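PDB 3DR6: yncA from Salmonella typhimurium, which probably transfers an acetyl group from acetyl-coenzyme A to an acceptor, as a putative acetyltransferase of the GNAT family. Local coordinates for residues 102-107 against 132-137; 139-144 against 159-164. All blocks are in the same frame, centred on the assembly; numbering follows the deposited sequence. Where two conformers were deposited one is given.

In the fold
Contact 1 (102-107 against 132-137) joins helices 99-113 and 128-135, which pack beside the central mixed sheet; contact 2 (139-144 against 159-164) pairs strands 140-151 and 154-164 at one edge of the sheet within this chain. They follow in series along the chain and touch, H134 packing its CB against the selenium atom of M161 while F139 meets the H134 ring edge-to-face. Both are partly buried. Contact 1 is small, apolar and confined to one chain. Contact 2 buries more than three times the area and is mostly backbone hydrogen bonding, with apolar residues toward the helices and T142, A143 and Q162 facing the second subunit.

Contact 1: 102-107 against 132-137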
# COMPACT_ATOMS: atom_id res chain seq x y z
N LYS C 102 -19.98 10.55 10.26
CA LYS C 102 -21.22 10.07 9.64
C LYS C 102 -20.98 9.44 8.26
O LYS C 102 -21.55 8.39 7.95
CB LYS C 102 -22.24 11.21 9.55
CG LYS C 102 -22.79 11.62 10.94
CD LYS C 102 -23.76 12.79 10.85
CE LYS C 102 -24.33 13.10 12.23
NZ LYS C 102 -25.12 14.38 12.26
N LEU C 103 -20.15 10.10 7.45
CA LEU C 103 -19.70 9.56 6.17
C LEU C 103 -19.00 8.21 6.35
O LEU C 103 -19.29 7.24 5.65
CB LEU C 103 -18.75 10.54 5.45
CG LEU C 103 -19.53 11.66 4.75
CD1 LEU C 103 -18.60 12.79 4.33
CD2 LEU C 103 -20.32 11.07 3.55
N LEU C 104 -18.07 8.17 7.29
CA LEU C 104 -17.28 6.96 7.53
C LEU C 104 -18.17 5.80 7.99
O LEU C 104 -17.99 4.67 7.54
CB LEU C 104 -16.11 7.23 8.48
CG LEU C 104 -15.19 6.02 8.72
CD1 LEU C 104 -14.69 5.37 7.41
CD2 LEU C 104 -14.00 6.44 9.61
N SER C 105 -19.14 6.10 8.86
CA SER C 105 -20.07 5.07 9.35
C SER C 105 -20.84 4.45 8.18
O SER C 105 -20.90 3.23 8.04
CB SER C 105 -21.04 5.64 10.39
OG SER C 105 -21.75 4.60 11.05
N ARG C 106 -21.40 5.30 7.32
CA ARG C 106 -22.12 4.83 6.13
C ARG C 106 -21.20 3.99 5.21
O ARG C 106 -21.60 2.92 4.72
CB ARG C 106 -22.74 6.00 5.37
CG ARG C 106 -23.42 5.61 4.05
CD ARG C 106 -24.60 4.62 4.21
NE ARG C 106 -25.06 4.15 2.90
CZ ARG C 106 -25.88 4.84 2.09
NH1 ARG C 106 -26.35 6.04 2.44
NH2 ARG C 106 -26.23 4.33 0.92
N LEU C 107 -19.97 4.47 5.02
CA LEU C 107 -18.96 3.77 4.21
C LEU C 107 -18.71 2.33 4.69
O LEU C 107 -18.64 1.40 3.89
CB LEU C 107 -17.65 4.56 4.22
CG LEU C 107 -16.70 4.29 3.07
CD1 LEU C 107 -17.35 4.73 1.72
CD2 LEU C 107 -15.35 4.99 3.34
N ARG C 132 -8.95 9.97 17.18
CA ARG C 132 -10.10 9.89 18.10
C ARG C 132 -11.39 9.46 17.39
O ARG C 132 -12.14 8.61 17.90
CB ARG C 132 -10.27 11.26 18.78
CG ARG C 132 -11.38 11.39 19.82
CD ARG C 132 -11.34 12.82 20.48
NE ARG C 132 -9.98 13.37 20.49
CZ ARG C 132 -9.59 14.51 19.89
NH1 ARG C 132 -8.31 14.89 19.95
NH2 ARG C 132 -10.46 15.28 19.25
N LEU C 133 -11.63 10.05 16.22
CA LEU C 133 -12.82 9.77 15.44
C LEU C 133 -12.80 8.29 15.06
O LEU C 133 -13.80 7.60 15.17
CB LEU C 133 -12.83 10.65 14.18
CG LEU C 133 -13.98 10.51 13.17
CD1 LEU C 133 -14.15 11.79 12.35
CD2 LEU C 133 -13.80 9.30 12.24
N HIS C 134 -11.66 7.81 14.61
CA HIS C 134 -11.56 6.40 14.25
C HIS C 134 -11.72 5.44 15.43
O HIS C 134 -12.39 4.41 15.30
CB HIS C 134 -10.25 6.16 13.47
CG HIS C 134 -10.31 6.63 12.05
ND1 HIS C 134 -10.05 7.94 11.68
CD2 HIS C 134 -10.58 5.97 10.91
CE1 HIS C 134 -10.20 8.06 10.38
NE2 HIS C 134 -10.50 6.87 9.88
N HIS C 135 -11.09 5.74 16.57
CA HIS C 135 -11.28 4.94 17.79
C HIS C 135 -12.77 4.82 18.15
O HIS C 135 -13.23 3.75 18.59
CB HIS C 135 -10.55 5.56 18.98
CG HIS C 135 -9.09 5.21 19.06
ND1 HIS C 135 -8.61 3.93 18.89
CD2 HIS C 135 -8.02 5.99 19.34
CE1 HIS C 135 -7.29 3.94 19.03
NE2 HIS C 135 -6.91 5.17 19.32
N SER C 136 -13.51 5.91 17.94
CA SER C 136 -14.93 5.97 18.30
C SER C 136 -15.79 5.08 17.40
O SER C 136 -16.97 4.84 17.72
CB SER C 136 -15.47 7.41 18.27
OG SER C 136 -15.84 7.82 16.96
N LEU C 137 -15.21 4.62 16.29
CA LEU C 137 -15.88 3.68 15.39
C LEU C 137 -15.27 2.27 15.48
O LEU C 137 -15.58 1.39 14.65
CB LEU C 137 -15.85 4.20 13.95
CG LEU C 137 -16.92 5.21 13.49
CD1 LEU C 137 -16.46 5.96 12.24
CD2 LEU C 137 -18.27 4.53 13.25
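L104 of helix 99-113 pushes its CD2 methyl into a hollow formed by L133, H134 and L137, on and just after helix 128-135. The methyl lies 3.6 Å from CD1 of L137 and 3.9 Å from CD2 of L133. It also meets NE2 of H134 at 3.5 Å, coming obliquely to the imidazole, and the two side chains cross at about a right angle. CG of L104, anti to its backbone N (chi1 -177°), stands 3.7 Å from CD1 of L137. The tight part of the contact is thus the CD2 methyl of L104 with all three partners. On its own helix, L133 lays CD2 over one face of the H134 ring, offset toward the rim. The ring is held at both nitrogens: ND1 bonds to the carbonyl of S130 and NE2 to H86 on strand 83-90, whose ring meets it nearly parallel. Outward, on the partly exposed side, the fit slackens: CB of S105 comes only to 4.1 Å from CD2 of L137. S136 OG donates to the carbonyl O of L133 at 2.7 Å, and L137 N bonds back to H134 O. Behind L104 lie H86 and M119, so the leucine fills the angle between the two helices and the sheet of this GNAT-type domain. Between these segments the attraction is dispersion and burial of methyl groups, while the polar work of H134 is directed to its own helix and to the sheet; the contact therefore depends on shape far more than on directional bonds.

Contact 2: 139-144 against 159-164; sequences FTVTAQ and TFMQLQ
F139 lays one ring face against L163, whose CB sits 3.7 Å from the ring centroid and only 4° off the normal, a CH-pi contact; CD2 of L163 reaches CE1 at the rim. Beside it, M161, a selenomethionine bent at its last torsion (chi3 72°), curls its CE methyl to 4.0 Å from CB of F139 and also against CG2 of V141. V141 fits between neighbours on the opposite strand, CG2 on CG of M161 and CG1 on CG2 of T159. On the other face, the small A143 presses CB to the edge of the F160 ring, 3.6 Å from CD1. The strands run antiparallel. T140 and Q162 form a hydrogen-bonded pair, then T142 and A143 both face F160 in a classic beta bulge. The carbonyl O of F160 takes T142 N at 2.9 Å and A143 N at 3.2 Å, both from the same side of its plane. At the bulge T142 OG1, set between the backbone N and the carbonyl carbon (chi1 55°), donates to OE1 of Q162 at 2.8 Å, the side chains crossing at about a right angle. M145 of the second subunit packs on T142 and Q162. At the far end T159 OG1 bonds to S125 OG. Backbone bonds thus set the register and the bulge, the apolar knobs of F139, M161 and L163 seal the hairpin against helices 99-113 and 128-135, and the Q162 amide splits its bonds, OE1 to T142 and NE2 to the carbonyl of P146 of the second subunit.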
# COMPACT_ATOMS: atom_id res chain seq x y z
N PHE C 139 -12.04 1.39 15.33
CA PHE C 139 -10.71 1.21 14.70
C PHE C 139 -9.63 1.11 15.77
O PHE C 139 -9.73 1.74 16.84
CB PHE C 139 -10.38 2.39 13.76
CG PHE C 139 -11.09 2.35 12.44
CD1 PHE C 139 -12.45 2.73 12.34
CD2 PHE C 139 -10.40 1.99 11.26
CE1 PHE C 139 -13.11 2.68 11.08
CE2 PHE C 139 -11.05 1.95 10.02
CZ PHE C 139 -12.40 2.30 9.93
N THR C 140 -8.57 0.35 15.47
CA THR C 140 -7.39 0.34 16.34
C THR C 140 -6.12 0.67 15.53
O THR C 140 -6.03 0.40 14.31
CB THR C 140 -7.23 -1.03 17.03
OG1 THR C 140 -7.18 -2.05 16.04
CG2 THR C 140 -8.41 -1.32 17.95
N VAL C 141 -5.14 1.26 16.22
CA VAL C 141 -3.85 1.60 15.60
C VAL C 141 -3.03 0.33 15.41
O VAL C 141 -2.78 -0.41 16.36
CB VAL C 141 -3.02 2.61 16.45
CG1 VAL C 141 -1.68 2.88 15.77
CG2 VAL C 141 -3.78 3.92 16.63
N THR C 142 -2.68 0.06 14.15
CA THR C 142 -1.87 -1.11 13.83
C THR C 142 -0.57 -0.79 13.09
O THR C 142 0.21 -1.71 12.80
CB THR C 142 -2.65 -2.17 13.05
OG1 THR C 142 -3.23 -1.59 11.88
CG2 THR C 142 -3.75 -2.84 13.94
N ALA C 143 -0.34 0.48 12.76
CA ALA C 143 0.97 0.92 12.22
C ALA C 143 1.32 2.34 12.65
O ALA C 143 0.43 3.22 12.74
CB ALA C 143 1.03 0.84 10.67
N GLN C 144 2.60 2.55 12.93
CA GLN C 144 3.17 3.86 13.18
C GLN C 144 4.51 3.92 12.42
O GLN C 144 5.51 3.35 12.85
CB GLN C 144 3.39 4.07 14.68
CG GLN C 144 3.89 5.44 15.05
CD GLN C 144 3.16 6.56 14.34
OE1 GLN C 144 3.78 7.39 13.65
NE2 GLN C 144 1.84 6.57 14.46
N THR C 159 0.19 6.80 10.30
CA THR C 159 -0.47 5.85 11.18
C THR C 159 -1.46 5.05 10.33
O THR C 159 -2.21 5.63 9.53
CB THR C 159 -1.18 6.59 12.34
OG1 THR C 159 -0.18 7.22 13.16
CG2 THR C 159 -2.01 5.65 13.21
N PHE C 160 -1.44 3.72 10.45
CA PHE C 160 -2.58 2.95 9.95
C PHE C 160 -3.46 2.58 11.12
O PHE C 160 -2.98 2.16 12.18
CB PHE C 160 -2.21 1.67 9.22
CG PHE C 160 -1.70 1.86 7.82
CD1 PHE C 160 -0.49 1.27 7.46
CD2 PHE C 160 -2.44 2.59 6.85
CE1 PHE C 160 0.01 1.41 6.12
CE2 PHE C 160 -1.96 2.71 5.54
CZ PHE C 160 -0.72 2.11 5.18
N MSE C 161 -4.75 2.75 10.91
CA MSE C 161 -5.74 2.14 11.81
C MSE C 161 -6.63 1.19 11.03
O MSE C 161 -6.79 1.31 9.80
CB MSE C 161 -6.56 3.19 12.52
CG MSE C 161 -5.70 4.19 13.29
SE MSE C 161 -6.78 5.54 14.25
CE MSE C 161 -7.49 4.41 15.64
N GLN C 162 -7.18 0.20 11.71
CA GLN C 162 -8.01 -0.75 11.00
C GLN C 162 -9.21 -1.22 11.80
O GLN C 162 -9.22 -1.16 13.01
CB GLN C 162 -7.21 -1.95 10.52
CG GLN C 162 -6.69 -2.88 11.64
CD GLN C 162 -5.81 -3.99 11.08
OE1 GLN C 162 -4.61 -3.76 10.76
NE2 GLN C 162 -6.39 -5.19 10.93
N LEU C 163 -10.22 -1.70 11.08
CA LEU C 163 -11.45 -2.23 11.66
C LEU C 163 -11.78 -3.51 10.95
O LEU C 163 -11.97 -3.52 9.72
CB LEU C 163 -12.61 -1.23 11.51
CG LEU C 163 -14.01 -1.75 11.90
CD1 LEU C 163 -14.08 -2.02 13.43
CD2 LEU C 163 -15.07 -0.73 11.50
N GLN C 164 -11.84 -4.61 11.70
CA GLN C 164 -12.28 -5.89 11.13
C GLN C 164 -13.80 -5.88 11.07
O GLN C 164 -14.48 -5.54 12.04
CB GLN C 164 -11.74 -7.07 11.96
CG GLN C 164 -11.91 -8.39 11.24
CD GLN C 164 -11.22 -9.55 11.93
OE1 GLN C 164 -10.01 -9.49 12.20
NE2 GLN C 164 -11.97 -10.61 12.20
O HOH W 1 -10.20 -2.65 15.92